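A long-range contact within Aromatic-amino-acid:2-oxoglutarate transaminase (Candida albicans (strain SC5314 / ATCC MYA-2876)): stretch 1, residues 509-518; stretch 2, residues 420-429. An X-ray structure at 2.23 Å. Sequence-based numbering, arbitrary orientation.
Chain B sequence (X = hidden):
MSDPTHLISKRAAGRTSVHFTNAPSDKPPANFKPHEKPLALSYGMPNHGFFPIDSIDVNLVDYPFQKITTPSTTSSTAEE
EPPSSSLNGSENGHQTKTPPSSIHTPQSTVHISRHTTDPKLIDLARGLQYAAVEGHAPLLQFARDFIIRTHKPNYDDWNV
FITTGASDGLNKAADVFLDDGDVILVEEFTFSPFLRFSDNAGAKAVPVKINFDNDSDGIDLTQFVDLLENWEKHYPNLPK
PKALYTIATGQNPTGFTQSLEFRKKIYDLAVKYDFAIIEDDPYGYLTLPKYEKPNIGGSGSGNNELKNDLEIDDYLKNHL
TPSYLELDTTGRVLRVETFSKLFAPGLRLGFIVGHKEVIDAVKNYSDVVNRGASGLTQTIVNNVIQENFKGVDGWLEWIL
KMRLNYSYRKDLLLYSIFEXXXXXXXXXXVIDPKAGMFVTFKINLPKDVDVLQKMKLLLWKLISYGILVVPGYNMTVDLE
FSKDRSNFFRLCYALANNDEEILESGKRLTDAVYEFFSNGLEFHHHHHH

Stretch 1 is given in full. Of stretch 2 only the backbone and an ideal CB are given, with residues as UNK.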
# COMPACT_ATOMS: atom_id res chain seq x y z
N LEU B 509 -5.90 -11.58 -35.72
CA LEU B 509 -7.24 -11.35 -35.14
C LEU B 509 -8.28 -11.64 -36.21
O LEU B 509 -9.16 -12.49 -36.02
CB LEU B 509 -7.34 -9.90 -34.67
CG LEU B 509 -8.65 -9.50 -34.00
CD1 LEU B 509 -8.98 -10.42 -32.84
CD2 LEU B 509 -8.57 -8.05 -33.54
N THR B 510 -8.12 -10.95 -37.33
CA THR B 510 -9.10 -10.88 -38.44
C THR B 510 -9.07 -12.17 -39.26
O THR B 510 -10.17 -12.57 -39.71
CB THR B 510 -8.84 -9.59 -39.21
OG1 THR B 510 -7.45 -9.56 -39.54
CG2 THR B 510 -9.22 -8.39 -38.38
N ASP B 511 -7.89 -12.79 -39.47
CA ASP B 511 -7.73 -14.12 -40.12
C ASP B 511 -8.52 -15.16 -39.31
O ASP B 511 -9.29 -15.95 -39.90
CB ASP B 511 -6.27 -14.57 -40.16
CG ASP B 511 -5.34 -13.90 -41.16
OD1 ASP B 511 -5.82 -13.14 -42.05
OD2 ASP B 511 -4.12 -14.14 -41.03
N ALA B 512 -8.35 -15.17 -37.99
CA ALA B 512 -9.05 -16.11 -37.09
C ALA B 512 -10.58 -15.91 -37.18
O ALA B 512 -11.29 -16.91 -37.22
CB ALA B 512 -8.54 -15.93 -35.69
N VAL B 513 -11.07 -14.66 -37.20
CA VAL B 513 -12.54 -14.39 -37.25
C VAL B 513 -13.06 -14.84 -38.62
O VAL B 513 -14.12 -15.51 -38.66
CB VAL B 513 -12.93 -12.92 -36.96
CG1 VAL B 513 -14.44 -12.78 -36.99
CG2 VAL B 513 -12.39 -12.40 -35.63
N TYR B 514 -12.34 -14.48 -39.68
CA TYR B 514 -12.64 -14.88 -41.08
C TYR B 514 -12.82 -16.40 -41.17
O TYR B 514 -13.86 -16.84 -41.68
CB TYR B 514 -11.55 -14.47 -42.07
CG TYR B 514 -11.96 -14.77 -43.48
CD1 TYR B 514 -12.91 -13.98 -44.12
CD2 TYR B 514 -11.48 -15.89 -44.16
CE1 TYR B 514 -13.34 -14.27 -45.40
CE2 TYR B 514 -11.91 -16.18 -45.45
CZ TYR B 514 -12.85 -15.37 -46.07
OH TYR B 514 -13.32 -15.62 -47.33
N GLU B 515 -11.84 -17.17 -40.69
CA GLU B 515 -11.92 -18.65 -40.77
C GLU B 515 -13.14 -19.09 -39.97
O GLU B 515 -13.87 -19.96 -40.45
CB GLU B 515 -10.66 -19.34 -40.25
CG GLU B 515 -10.53 -20.79 -40.75
CD GLU B 515 -9.76 -21.72 -39.82
OE1 GLU B 515 -10.40 -22.65 -39.23
OE2 GLU B 515 -8.53 -21.52 -39.66
N PHE B 516 -13.37 -18.49 -38.81
CA PHE B 516 -14.43 -18.95 -37.88
C PHE B 516 -15.78 -18.79 -38.58
O PHE B 516 -16.60 -19.75 -38.54
CB PHE B 516 -14.32 -18.22 -36.54
CG PHE B 516 -15.47 -18.45 -35.60
CD1 PHE B 516 -15.53 -19.59 -34.82
CD2 PHE B 516 -16.46 -17.50 -35.45
CE1 PHE B 516 -16.58 -19.80 -33.94
CE2 PHE B 516 -17.51 -17.70 -34.57
CZ PHE B 516 -17.57 -18.86 -33.82
N PHE B 517 -15.99 -17.64 -39.24
CA PHE B 517 -17.22 -17.33 -40.03
C PHE B 517 -17.33 -18.25 -41.26
O PHE B 517 -18.43 -18.82 -41.48
CB PHE B 517 -17.26 -15.84 -40.38
CG PHE B 517 -18.01 -14.99 -39.37
CD1 PHE B 517 -17.43 -14.66 -38.14
CD2 PHE B 517 -19.31 -14.57 -39.62
CE1 PHE B 517 -18.11 -13.89 -37.22
CE2 PHE B 517 -20.00 -13.82 -38.69
CZ PHE B 517 -19.40 -13.48 -37.50
N SER B 518 -16.24 -18.43 -42.01
CA SER B 518 -16.15 -19.35 -43.18
C SER B 518 -16.54 -20.78 -42.76
O SER B 518 -17.23 -21.46 -43.55
CB SER B 518 -14.79 -19.32 -43.82
OG SER B 518 -14.38 -17.98 -44.07
N UNK B 420 -8.72 -5.82 -43.71
CA UNK B 420 -9.05 -7.27 -43.58
C UNK B 420 -10.33 -7.63 -44.36
O UNK B 420 -11.24 -6.78 -44.47
CB UNK B 420 -9.23 -7.64 -42.11
N UNK B 421 -10.39 -8.88 -44.80
CA UNK B 421 -11.57 -9.54 -45.44
C UNK B 421 -12.70 -9.59 -44.39
O UNK B 421 -13.84 -9.25 -44.74
CB UNK B 421 -11.23 -10.94 -45.94
N UNK B 422 -12.41 -9.93 -43.13
CA UNK B 422 -13.41 -10.01 -42.02
C UNK B 422 -14.17 -8.68 -41.87
O UNK B 422 -15.43 -8.71 -41.67
CB UNK B 422 -12.72 -10.36 -40.70
N UNK B 423 -13.47 -7.55 -42.01
CA UNK B 423 -14.08 -6.21 -41.93
C UNK B 423 -14.91 -5.94 -43.19
O UNK B 423 -16.08 -5.49 -43.07
CB UNK B 423 -13.01 -5.13 -41.76
N UNK B 424 -14.33 -6.16 -44.37
CA UNK B 424 -14.97 -5.82 -45.67
C UNK B 424 -16.23 -6.67 -45.86
O UNK B 424 -17.20 -6.14 -46.42
CB UNK B 424 -14.00 -6.04 -46.83
N UNK B 425 -16.26 -7.88 -45.33
CA UNK B 425 -17.46 -8.76 -45.41
C UNK B 425 -18.47 -8.40 -44.30
O UNK B 425 -19.59 -8.92 -44.35
CB UNK B 425 -17.06 -10.23 -45.29
N UNK B 426 -18.10 -7.55 -43.34
CA UNK B 426 -19.00 -7.15 -42.23
C UNK B 426 -19.06 -8.15 -41.08
O UNK B 426 -19.98 -8.06 -40.29
CB UNK B 426 -20.42 -6.94 -42.77
N UNK B 427 -18.08 -9.05 -40.94
CA UNK B 427 -18.04 -10.02 -39.82
C UNK B 427 -17.61 -9.30 -38.53
O UNK B 427 -17.99 -9.71 -37.42
CB UNK B 427 -17.08 -11.17 -40.13
N UNK B 428 -16.78 -8.27 -38.68
CA UNK B 428 -16.22 -7.52 -37.53
C UNK B 428 -16.41 -6.03 -37.79
O UNK B 428 -16.53 -5.62 -38.97
CB UNK B 428 -14.74 -7.85 -37.31
N UNK B 429 -16.47 -5.25 -36.72
CA UNK B 429 -16.47 -3.77 -36.77
C UNK B 429 -15.64 -3.32 -35.58
O UNK B 429 -15.31 -4.18 -34.74
CB UNK B 429 -17.88 -3.18 -36.73

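Stretch 1 is helical throughout, and the side chains it offers to stretch 2 come from Thr-510, Val-513, Tyr-514 and Phe-517, spaced so that they share one side of the helix. Each position of stretch 2 can be read against that surface.

Position 420 has phi/psi of -74/151°, extended, and directly precedes helical angles, which makes it an N-cap. Its ideal CB lies 3.5 Å from CB of Thr-510, so there is little room in that direction. Serine, threonine, aspartate or asparagine would suit, each able to accept from a free backbone NH. The residue is Ser-420: its OG takes a capping bond from N of residue 423 (3.0 Å, 153° at the hydrogen), while its CB packs on CB of Thr-510.

At 421 the CA-to-CB bond points toward stretch 1, and the ideal CB is 3.9 Å from CD1 of Tyr-514. A ring flank with a hydroxyl at its far end invites a long side chain, polar at its tip; glutamine, glutamate, lysine or arginine are all plausible. Gln-421 occupies it, with NE2 over one face of the Tyr-514 ring and OE1 2.9 Å from OH of Tyr-514.

Position 422 sits where the two backbones come close: its CA is 5.0 Å from the CA of Tyr-514. The ideal CB is 3.5 Å from O of Thr-510, 4.3 Å from N of Tyr-514 and 4.5 Å from CB of Val-513. Such close quarters favour alanine, glycine or perhaps serine. Ala-422 is found, its CB 4.4 Å from CB of Tyr-514. A water accepts from N of Ala-422 (2.9 Å) and donates weakly to O of Thr-510 (3.0 Å), linking the backbones.

Positions 423 and 424 have helical angles and ideal CB atoms beyond 5.5 Å of stretch 1, so many residues would do; they are Tyr-423 and Lys-424. Position 425 points toward stretch 1, but its ideal CB is 5.5 Å from CE1 of Tyr-514, leaving space for a long, flexible chain. Lys-425 brings CD to 3.8 Å from CE1 of Tyr-514, at the ring edge.

Phi of +83° at 426 favours glycine, with asparagine a lesser candidate. Gly-426 closes the helix in a Schellman motif, with N of residue 427 bonded to O of Ala-422 (2.8 Å).

At 427 the ideal CB is 4.0 Å from CG of Phe-517 and 4.4 Å from CG1 of Val-513, an apolar setting suited to an aromatic or a large aliphatic residue. Tyr-427 forms an offset stack with Phe-517, ring centroids 4.4 Å apart and planes at 14°. The CB of each residue also lies over the other's ring. CD1 of Tyr-514 meets the Tyr-427 edge at CE2 (3.8 Å), and a water joins OH of Tyr-427 to OG of Ser-518 (2.9 Å each).

At 428, in extended conformation, the ideal CB lies 5.0 Å from CG1 of Val-513, favouring a branched aliphatic; Val-428 places CG1 3.4 Å from CG1 of Val-513. Position 429 is out of reach and unconstrained by stretch 1; it is Asp-429.

Stretch 2 (420-429) SQAYKKGYVD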
# COMPACT_ATOMS: atom_id res chain seq x y z
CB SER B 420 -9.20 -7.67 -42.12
OG SER B 420 -10.51 -7.37 -41.63
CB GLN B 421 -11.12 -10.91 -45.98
CG GLN B 421 -11.76 -11.30 -47.31
CD GLN B 421 -11.52 -12.73 -47.77
OE1 GLN B 421 -12.25 -13.24 -48.64
NE2 GLN B 421 -10.49 -13.37 -47.23
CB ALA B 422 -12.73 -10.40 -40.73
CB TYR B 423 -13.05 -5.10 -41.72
CG TYR B 423 -13.69 -3.73 -41.63
CD1 TYR B 423 -14.38 -3.35 -40.49
CD2 TYR B 423 -13.64 -2.85 -42.70
CE1 TYR B 423 -15.02 -2.12 -40.41
CE2 TYR B 423 -14.26 -1.61 -42.63
CZ TYR B 423 -14.94 -1.25 -41.48
OH TYR B 423 -15.55 -0.04 -41.40
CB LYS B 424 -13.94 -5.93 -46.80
CG LYS B 424 -12.95 -4.77 -46.85
CD LYS B 424 -11.67 -5.10 -47.60
CE LYS B 424 -10.79 -3.90 -47.90
NZ LYS B 424 -9.52 -4.33 -48.54
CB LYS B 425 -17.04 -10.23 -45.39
CG LYS B 425 -16.23 -10.66 -46.61
CD LYS B 425 -16.14 -12.16 -46.79
CE LYS B 425 -17.40 -12.80 -47.34
NZ LYS B 425 -17.68 -12.38 -48.73
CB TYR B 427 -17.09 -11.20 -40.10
CG TYR B 427 -17.37 -12.04 -41.33
CD1 TYR B 427 -18.62 -12.16 -41.89
CD2 TYR B 427 -16.34 -12.77 -41.89
CE1 TYR B 427 -18.84 -12.96 -43.00
CE2 TYR B 427 -16.53 -13.57 -43.00
CZ TYR B 427 -17.78 -13.67 -43.56
OH TYR B 427 -17.92 -14.47 -44.66
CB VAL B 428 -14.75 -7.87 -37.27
CG1 VAL B 428 -14.55 -9.37 -37.02
CG2 VAL B 428 -13.84 -7.37 -38.38
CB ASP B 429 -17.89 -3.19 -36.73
CG ASP B 429 -18.00 -1.80 -37.34
OD1 ASP B 429 -16.96 -1.18 -37.59
OD2 ASP B 429 -19.13 -1.36 -37.57
O HOH W 1 -9.95 -11.37 -42.41
O HOH W 2 -16.14 -16.50 -45.77
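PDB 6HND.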